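Local coordinates for protein oxidoreductase (Azotobacter vinelandii, PDB 7D5M) that binds NAD+ and, as an inositol dehydrogenase homologue of the GFO/IDH/MocA family, probably catalyses nicotinamide-dependent oxidation or reduction of a sugar- or polyol-like substrate, at residues A[171-176]-A[257-262]; A[224-229]-A[246-251]. All coordinates share one frame; numbering follows the deposited sequence.

Interaction 1: A[171-176]-A[257-262]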
ATOM      1  N   GLN A 171      18.607   2.060  -3.235  1.00 12.86           N
ATOM      2  CA  GLN A 171      18.766   0.628  -2.936  1.00 12.56           C
ATOM      3  C   GLN A 171      18.416  -0.168  -4.187  1.00 11.80           C
ATOM      4  O   GLN A 171      17.562   0.262  -4.978  1.00 11.19           O
ATOM      5  CB  GLN A 171      17.950   0.217  -1.710  1.00 13.18           C
ATOM      6  CG  GLN A 171      16.442   0.250  -1.910  1.00 14.02           C
ATOM      7  CD  GLN A 171      15.672  -0.405  -0.785  1.00 14.83           C
ATOM      8  OE1 GLN A 171      15.657   0.080   0.346  1.00 17.00           O
ATOM      9  NE2 GLN A 171      15.011  -1.513  -1.091  1.00 14.11           N
ATOM     10  N   PHE A 172      19.104  -1.280  -4.356  1.00 11.21           N
ATOM     11  CA  PHE A 172      18.643  -2.393  -5.210  1.00 11.06           C
ATOM     12  C   PHE A 172      18.930  -3.655  -4.405  1.00 11.09           C
ATOM     13  O   PHE A 172      20.076  -4.121  -4.398  1.00 10.53           O
ATOM     14  CB  PHE A 172      19.284  -2.333  -6.597  1.00 11.68           C
ATOM     15  CG  PHE A 172      18.567  -3.142  -7.648  1.00 11.69           C
ATOM     16  CD1 PHE A 172      17.759  -4.217  -7.308  1.00 12.60           C
ATOM     17  CD2 PHE A 172      18.710  -2.831  -8.991  1.00 12.66           C
ATOM     18  CE1 PHE A 172      17.120  -4.964  -8.284  1.00 12.29           C
ATOM     19  CE2 PHE A 172      18.082  -3.589  -9.966  1.00 12.59           C
ATOM     20  CZ  PHE A 172      17.276  -4.644  -9.613  1.00 12.48           C
ATOM     21  N   ALA A 173      17.930  -4.110  -3.656  1.00 10.73           N
ATOM     22  CA  ALA A 173      18.076  -5.134  -2.600  1.00 10.86           C
ATOM     23  C   ALA A 173      16.999  -6.198  -2.791  1.00 10.93           C
ATOM     24  O   ALA A 173      15.879  -6.017  -2.297  1.00 10.82           O
ATOM     25  CB  ALA A 173      17.986  -4.481  -1.242  1.00 10.80           C
ATOM     26  N   HIS A 174      17.341  -7.260  -3.519  1.00 10.75           N
ATOM     27  CA  HIS A 174      16.471  -8.432  -3.774  1.00 10.81           C
ATOM     28  C   HIS A 174      17.010  -9.632  -2.988  1.00 10.88           C
ATOM     29  O   HIS A 174      18.128  -9.552  -2.466  1.00 10.47           O
ATOM     30  CB  HIS A 174      16.374  -8.713  -5.276  1.00 11.02           C
ATOM     31  CG  HIS A 174      17.629  -9.252  -5.864  1.00 11.26           C
ATOM     32  ND1 HIS A 174      17.938 -10.601  -5.833  1.00 11.84           N
ATOM     33  CD2 HIS A 174      18.645  -8.637  -6.500  1.00 11.73           C
ATOM     34  CE1 HIS A 174      19.103 -10.790  -6.434  1.00 12.14           C
ATOM     35  NE2 HIS A 174      19.543  -9.600  -6.871  1.00 11.72           N
ATOM     36  N   GLY A 175      16.221 -10.702  -2.898  1.00 10.97           N
ATOM     37  CA  GLY A 175      16.564 -11.860  -2.063  1.00 11.23           C
ATOM     38  C   GLY A 175      16.829 -13.113  -2.874  1.00 11.39           C
ATOM     39  O   GLY A 175      16.971 -14.176  -2.262  1.00 11.39           O
ATOM     40  N   PHE A 176      16.902 -13.035  -4.204  1.00 11.94           N
ATOM     41  CA  PHE A 176      16.932 -14.275  -5.025  1.00 12.46           C
ATOM     42  C   PHE A 176      18.182 -15.102  -4.739  1.00 12.89           C
ATOM     43  O   PHE A 176      18.098 -16.311  -4.982  1.00 13.48           O
ATOM     44  CB  PHE A 176      16.814 -13.998  -6.520  1.00 12.86           C
ATOM     45  CG  PHE A 176      15.423 -13.564  -6.902  1.00 13.37           C
ATOM     46  CD1 PHE A 176      14.374 -14.465  -6.941  1.00 13.69           C
ATOM     47  CD2 PHE A 176      15.167 -12.239  -7.188  1.00 14.17           C
ATOM     48  CE1 PHE A 176      13.093 -14.045  -7.273  1.00 13.87           C
ATOM     49  CE2 PHE A 176      13.893 -11.825  -7.543  1.00 14.62           C
ATOM     50  CZ  PHE A 176      12.857 -12.726  -7.567  1.00 14.28           C
ATOM     51  N   LEU A 257      23.449   7.419  -0.127  1.00 12.12           N
ATOM     52  CA  LEU A 257      23.545   6.072   0.458  1.00 12.03           C
ATOM     53  C   LEU A 257      23.065   5.087  -0.593  1.00 11.82           C
ATOM     54  O   LEU A 257      21.991   5.344  -1.160  1.00 11.82           O
ATOM     55  CB  LEU A 257      22.673   6.023   1.712  1.00 12.28           C
ATOM     56  CG  LEU A 257      22.541   4.653   2.374  1.00 12.82           C
ATOM     57  CD1 LEU A 257      23.865   4.172   2.935  1.00 13.71           C
ATOM     58  CD2 LEU A 257      21.483   4.705   3.462  1.00 12.70           C
ATOM     59  N   VAL A 258      23.839   4.032  -0.838  1.00 11.69           N
ATOM     60  CA  VAL A 258      23.423   2.928  -1.750  1.00 11.30           C
ATOM     61  C   VAL A 258      23.491   1.618  -0.974  1.00 11.38           C
ATOM     62  O   VAL A 258      24.587   1.252  -0.490  1.00 11.73           O
ATOM     63  CB  VAL A 258      24.273   2.838  -3.028  1.00 11.44           C
ATOM     64  CG1 VAL A 258      23.698   1.820  -4.004  1.00 11.41           C
ATOM     65  CG2 VAL A 258      24.435   4.196  -3.694  1.00 11.98           C
ATOM     66  N   TRP A 259      22.351   0.947  -0.845  1.00 10.55           N
ATOM     67  CA  TRP A 259      22.287  -0.439  -0.337  1.00 10.57           C
ATOM     68  C   TRP A 259      22.152  -1.386  -1.531  1.00 10.79           C
ATOM     69  O   TRP A 259      21.115  -1.341  -2.214  1.00 11.29           O
ATOM     70  CB  TRP A 259      21.155  -0.599   0.683  1.00 10.57           C
ATOM     71  CG  TRP A 259      20.999  -2.009   1.147  1.00 10.56           C
ATOM     72  CD1 TRP A 259      21.988  -2.936   1.315  1.00 10.81           C
ATOM     73  CD2 TRP A 259      19.772  -2.663   1.510  1.00 10.63           C
ATOM     74  NE1 TRP A 259      21.461  -4.123   1.750  1.00 10.74           N
ATOM     75  CE2 TRP A 259      20.103  -3.982   1.880  1.00 10.57           C
ATOM     76  CE3 TRP A 259      18.434  -2.254   1.578  1.00 10.70           C
ATOM     77  CZ2 TRP A 259      19.137  -4.892   2.304  1.00 10.63           C
ATOM     78  CZ3 TRP A 259      17.479  -3.151   1.996  1.00 10.68           C
ATOM     79  CH2 TRP A 259      17.830  -4.456   2.356  1.00 10.65           C
ATOM     80  N   SER A 260      23.193  -2.172  -1.815  1.00 10.92           N
ATOM     81  CA  SER A 260      23.231  -3.200  -2.887  1.00 10.96           C
ATOM     82  C   SER A 260      23.072  -4.578  -2.244  1.00 10.83           C
ATOM     83  O   SER A 260      23.838  -4.868  -1.311  1.00 10.88           O
ATOM     84  CB  SER A 260      24.529  -3.120  -3.671  1.00 10.71           C
ATOM     85  OG  SER A 260      24.765  -1.808  -4.156  1.00 11.17           O
ATOM     86  N   SER A 261      22.129  -5.413  -2.688  1.00 10.65           N
ATOM     87  CA  SER A 261      21.958  -6.744  -2.050  1.00 10.73           C
ATOM     88  C   SER A 261      21.300  -7.752  -2.985  1.00 10.38           C
ATOM     89  O   SER A 261      20.388  -7.374  -3.741  1.00 10.26           O
ATOM     90  CB  SER A 261      21.198  -6.623  -0.751  1.00 10.72           C
ATOM     91  OG  SER A 261      21.292  -7.827  -0.008  1.00 11.08           O
ATOM     92  N   ALA A 262      21.754  -9.000  -2.906  1.00 10.34           N
ATOM     93  CA  ALA A 262      21.102 -10.169  -3.521  1.00 10.35           C
ATOM     94  C   ALA A 262      20.633 -11.126  -2.422  1.00 10.41           C
ATOM     95  O   ALA A 262      20.131 -12.200  -2.768  1.00 10.20           O
ATOM     96  CB  ALA A 262      22.053 -10.838  -4.482  1.00 10.25           C
TER
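Three backbone hydrogen bonds join Phe172 and His174 to Trp259 and Ser261, where residues 171-173 run parallel to 257-261 and the axes of these short segments come within 4.6 Å. Phe172 N reaches Trp259 O at 2.9 Å, Ser261 N returns to Phe172 O, and His174 N meets Ser261 O at 3.1 Å. CH-pi contacts dominate between the side chains. Ala173 CB sits over the six-membered ring of Trp259, 3.4 Å from its centroid and 6° off the normal. With Trp259 CG anti to its backbone N (chi1 176°), the indole swings across to cover this methyl, and Gln171 OE1 lies at the same ring's edge, 3.8 Å from Trp259 CE3. Farther along, Ala262 CA stands over one face of the His174 imidazole, while Ala262 CB touches His174 CE1 at 3.5 Å. Phe176 N donates to His174 ND1 in the ring plane (3.1 Å), which helps fix the imidazole's rotation. Outside partners hold the polar ends: Gly270 O for Gln171 NE2, Asn243 OD1 for Trp259 NE1 and Ser261 OG. The Phe172 side chain lies about 7 Å from bound NAD. Within the mixed sheet, strand 271-277 flanks strand 165-173, and helix 202-217 packs against Phe172 through Val206 and Pro210.

Interaction 2: A[224-229]-A[246-251]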
ATOM      1  N   LYS A 224      32.288  13.639  -3.920  1.00 18.42           N
ATOM      2  CA  LYS A 224      33.594  14.106  -3.384  1.00 20.36           C
ATOM      3  C   LYS A 224      34.345  12.923  -2.761  1.00 20.29           C
ATOM      4  O   LYS A 224      35.550  12.741  -3.055  1.00 19.13           O
ATOM      5  CB  LYS A 224      33.372  15.216  -2.356  1.00 22.08           C
ATOM      6  CG  LYS A 224      34.654  15.860  -1.852  1.00 24.75           C
ATOM      7  CD  LYS A 224      34.522  16.523  -0.507  1.00 26.97           C
ATOM      8  CE  LYS A 224      33.387  17.521  -0.441  1.00 29.68           C
ATOM      9  NZ  LYS A 224      32.838  17.622   0.930  1.00 31.52           N
ATOM     10  N   ARG A 225      33.670  12.145  -1.908  1.00 20.65           N
ATOM     11  CA  ARG A 225      34.282  10.997  -1.190  1.00 20.89           C
ATOM     12  C   ARG A 225      33.239   9.900  -1.030  1.00 19.22           C
ATOM     13  O   ARG A 225      32.056  10.234  -1.010  1.00 16.93           O
ATOM     14  CB  ARG A 225      34.742  11.368   0.221  1.00 23.68           C
ATOM     15  CG  ARG A 225      35.709  12.538   0.300  1.00 27.01           C
ATOM     16  CD  ARG A 225      36.432  12.533   1.636  1.00 29.35           C
ATOM     17  NE  ARG A 225      35.505  12.574   2.763  1.00 31.39           N
ATOM     18  CZ  ARG A 225      35.800  12.223   4.015  1.00 31.60           C
ATOM     19  NH1 ARG A 225      37.007  11.771   4.320  1.00 33.08           N
ATOM     20  NH2 ARG A 225      34.880  12.314   4.961  1.00 31.26           N
ATOM     21  N   LEU A 226      33.673   8.652  -0.878  1.00 17.46           N
ATOM     22  CA  LEU A 226      32.747   7.577  -0.468  1.00 17.02           C
ATOM     23  C   LEU A 226      33.472   6.572   0.418  1.00 16.51           C
ATOM     24  O   LEU A 226      34.714   6.517   0.430  1.00 15.85           O
ATOM     25  CB  LEU A 226      32.076   6.923  -1.683  1.00 17.04           C
ATOM     26  CG  LEU A 226      32.927   6.108  -2.657  1.00 16.82           C
ATOM     27  CD1 LEU A 226      33.337   4.757  -2.089  1.00 17.00           C
ATOM     28  CD2 LEU A 226      32.140   5.881  -3.944  1.00 16.98           C
ATOM     29  N   MET A 227      32.686   5.819   1.167  1.00 15.87           N
ATOM     30  CA  MET A 227      33.164   4.603   1.850  1.00 16.64           C
ATOM     31  C   MET A 227      32.215   3.465   1.494  1.00 15.98           C
ATOM     32  O   MET A 227      31.013   3.717   1.217  1.00 14.98           O
ATOM     33  CB  MET A 227      33.231   4.793   3.363  1.00 18.69           C
ATOM     34  CG  MET A 227      31.995   5.421   3.936  1.00 20.39           C
ATOM     35  SD  MET A 227      31.844   5.014   5.675  1.00 24.12           S
ATOM     36  CE  MET A 227      31.739   3.224   5.555  1.00 29.05           C
ATOM     37  N   CYS A 228      32.742   2.255   1.468  1.00 15.10           N
ATOM     38  CA  CYS A 228      31.947   1.052   1.159  1.00 14.26           C
ATOM     39  C   CYS A 228      32.357  -0.083   2.091  1.00 14.80           C
ATOM     40  O   CYS A 228      33.555  -0.423   2.169  1.00 13.29           O
ATOM     41  CB  CYS A 228      32.082   0.651  -0.300  1.00 14.11           C
ATOM     42  SG  CYS A 228      31.164  -0.857  -0.699  1.00 13.89           S
ATOM     43  N   SER A 229      31.367  -0.638   2.775  1.00 14.69           N
ATOM     44  CA  SER A 229      31.483  -1.865   3.581  1.00 15.35           C
ATOM     45  C   SER A 229      30.705  -2.969   2.860  1.00 14.80           C
ATOM     46  O   SER A 229      29.508  -2.768   2.590  1.00 13.99           O
ATOM     47  CB  SER A 229      30.992  -1.601   4.973  1.00 17.06           C
ATOM     48  OG  SER A 229      30.625  -2.807   5.595  1.00 19.89           O
ATOM     49  N   THR A 246      27.190   1.628   0.597  1.00 12.27           N
ATOM     50  CA  THR A 246      28.036   2.728   0.094  1.00 12.12           C
ATOM     51  C   THR A 246      27.497   4.047   0.629  1.00 12.85           C
ATOM     52  O   THR A 246      26.351   4.403   0.318  1.00 13.55           O
ATOM     53  CB  THR A 246      28.130   2.744  -1.430  1.00 11.75           C
ATOM     54  OG1 THR A 246      28.528   1.437  -1.833  1.00 11.62           O
ATOM     55  CG2 THR A 246      29.109   3.798  -1.906  1.00 11.79           C
ATOM     56  N   LEU A 247      28.308   4.742   1.415  1.00 13.14           N
ATOM     57  CA  LEU A 247      27.979   6.091   1.907  1.00 13.75           C
ATOM     58  C   LEU A 247      28.852   7.100   1.156  1.00 14.12           C
ATOM     59  O   LEU A 247      30.086   6.869   1.007  1.00 14.82           O
ATOM     60  CB  LEU A 247      28.194   6.142   3.419  1.00 14.25           C
ATOM     61  CG  LEU A 247      27.738   7.432   4.091  1.00 15.15           C
ATOM     62  CD1 LEU A 247      26.233   7.623   3.966  1.00 15.28           C
ATOM     63  CD2 LEU A 247      28.142   7.433   5.556  1.00 16.10           C
ATOM     64  N   MET A 248      28.227   8.155   0.654  1.00 14.29           N
ATOM     65  CA  MET A 248      28.905   9.154  -0.204  1.00 14.83           C
ATOM     66  C   MET A 248      28.643  10.564   0.319  1.00 14.90           C
ATOM     67  O   MET A 248      27.520  10.851   0.783  1.00 13.90           O
ATOM     68  CB  MET A 248      28.387   9.033  -1.637  1.00 15.54           C
ATOM     69  CG  MET A 248      28.376   7.608  -2.123  1.00 15.99           C
ATOM     70  SD  MET A 248      28.062   7.500  -3.883  1.00 17.12           S
ATOM     71  CE  MET A 248      26.344   7.976  -3.971  1.00 16.36           C
ATOM     72  N   GLU A 249      29.663  11.410   0.237  1.00 14.95           N
ATOM     73  CA  GLU A 249      29.525  12.874   0.388  1.00 16.80           C
ATOM     74  C   GLU A 249      29.615  13.482  -1.004  1.00 15.99           C
ATOM     75  O   GLU A 249      30.617  13.225  -1.686  1.00 15.25           O
ATOM     76  CB  GLU A 249      30.634  13.464   1.257  1.00 18.78           C
ATOM     77  CG  GLU A 249      30.875  12.717   2.551  1.00 22.06           C
ATOM     78  CD  GLU A 249      32.000  13.310   3.388  1.00 26.02           C
ATOM     79  OE1 GLU A 249      32.718  14.187   2.859  1.00 29.13           O
ATOM     80  OE2 GLU A 249      32.160  12.893   4.565  1.00 27.82           O
ATOM     81  N   TYR A 250      28.594  14.225  -1.408  1.00 15.47           N
ATOM     82  CA  TYR A 250      28.610  15.027  -2.652  1.00 16.15           C
ATOM     83  C   TYR A 250      29.297  16.365  -2.374  1.00 17.23           C
ATOM     84  O   TYR A 250      29.268  16.838  -1.219  1.00 16.62           O
ATOM     85  CB  TYR A 250      27.194  15.265  -3.162  1.00 15.41           C
ATOM     86  CG  TYR A 250      26.451  14.019  -3.561  1.00 15.31           C
ATOM     87  CD1 TYR A 250      26.669  13.423  -4.790  1.00 15.75           C
ATOM     88  CD2 TYR A 250      25.515  13.438  -2.721  1.00 15.01           C
ATOM     89  CE1 TYR A 250      25.990  12.282  -5.173  1.00 15.55           C
ATOM     90  CE2 TYR A 250      24.822  12.298  -3.095  1.00 14.98           C
ATOM     91  CZ  TYR A 250      25.056  11.720  -4.327  1.00 15.03           C
ATOM     92  OH  TYR A 250      24.390  10.595  -4.732  1.00 15.80           O
ATOM     93  N   GLU A 251      29.881  16.968  -3.415  1.00 19.13           N
ATOM     94  CA  GLU A 251      30.318  18.389  -3.369  1.00 20.87           C
ATOM     95  C   GLU A 251      29.092  19.216  -2.983  1.00 19.52           C
ATOM     96  O   GLU A 251      28.030  19.006  -3.600  1.00 19.50           O
ATOM     97  CB  GLU A 251      30.890  18.856  -4.713  1.00 23.20           C
ATOM     98  CG  GLU A 251      32.194  18.186  -5.108  1.00 26.69           C
ATOM     99  CD  GLU A 251      33.419  18.552  -4.283  1.00 29.91           C
ATOM    100  OE1 GLU A 251      33.344  19.512  -3.482  1.00 32.94           O
ATOM    101  OE2 GLU A 251      34.449  17.860  -4.439  1.00 33.55           O
TER
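Lys224 and Arg225 both send their backbone N-H to Glu249 O, at 2.8 and 3.2 Å, so that one carbonyl accepts from two donors. Two residues facing one across antiparallel strands make this a classic beta bulge. The Lys224 side chain crosses that of Glu251 at about a right angle, its CG 3.3 Å from Glu251 OE2, and a long salt bridge links Lys224 NZ to Glu249 OE1. Arg225 lies alongside Glu249: its NH2 gives a fairly straight bond to Glu249 OE2 (2.8 Å, 166°) that lies in the guanidinium plane but meets the carboxylate from above, while NE makes a weak bond to OE1. Trp386 is its cation-pi partner. A leucine here would probably leave the Glu249 carboxylate with the long Lys224 bridge alone in this network, freer to turn, and lose the cation-pi contact with Trp386. These pairs belong to the beta hairpin of strands 223-231 and 243-250, in the mixed sheet of the C-terminal domain. Leu226 turns to the other face, its CB 3.8 Å from Met248 CG, where Trp372 of helix 363-381 touches both residues. Met227 exchanges two backbone bonds with Leu247, and the two side chains lie alongside each other, Met227 CG 3.9 Å from Leu247 CB; Met227 of the second subunit packs here. Cys228 SG rests 3.7 Å from Thr246 OG1, on the face that Leu226 shares.

From the N terminus, the chain first builds the parallel sheet of the NAD-binding Rossmann fold, then enters strand 165-173, which supplies the first half of interaction 1. Helix 202-217 follows, then strand 223-231, and the return along strand 243-250 closes the hairpin of interaction 2. Strand 255-261 comes next and pairs with 165-173, closing the longer loop of interaction 1, within which the whole hairpin contact falls. Strands 243-250 and 255-261 are neighbours in the sheet, and a probable hydrogen bond from Val258 N to Thr246 O (2.8 Å) joins the two pairs into four neighbouring strands. The contacts have centres about 17 Å apart, and both touch the second subunit.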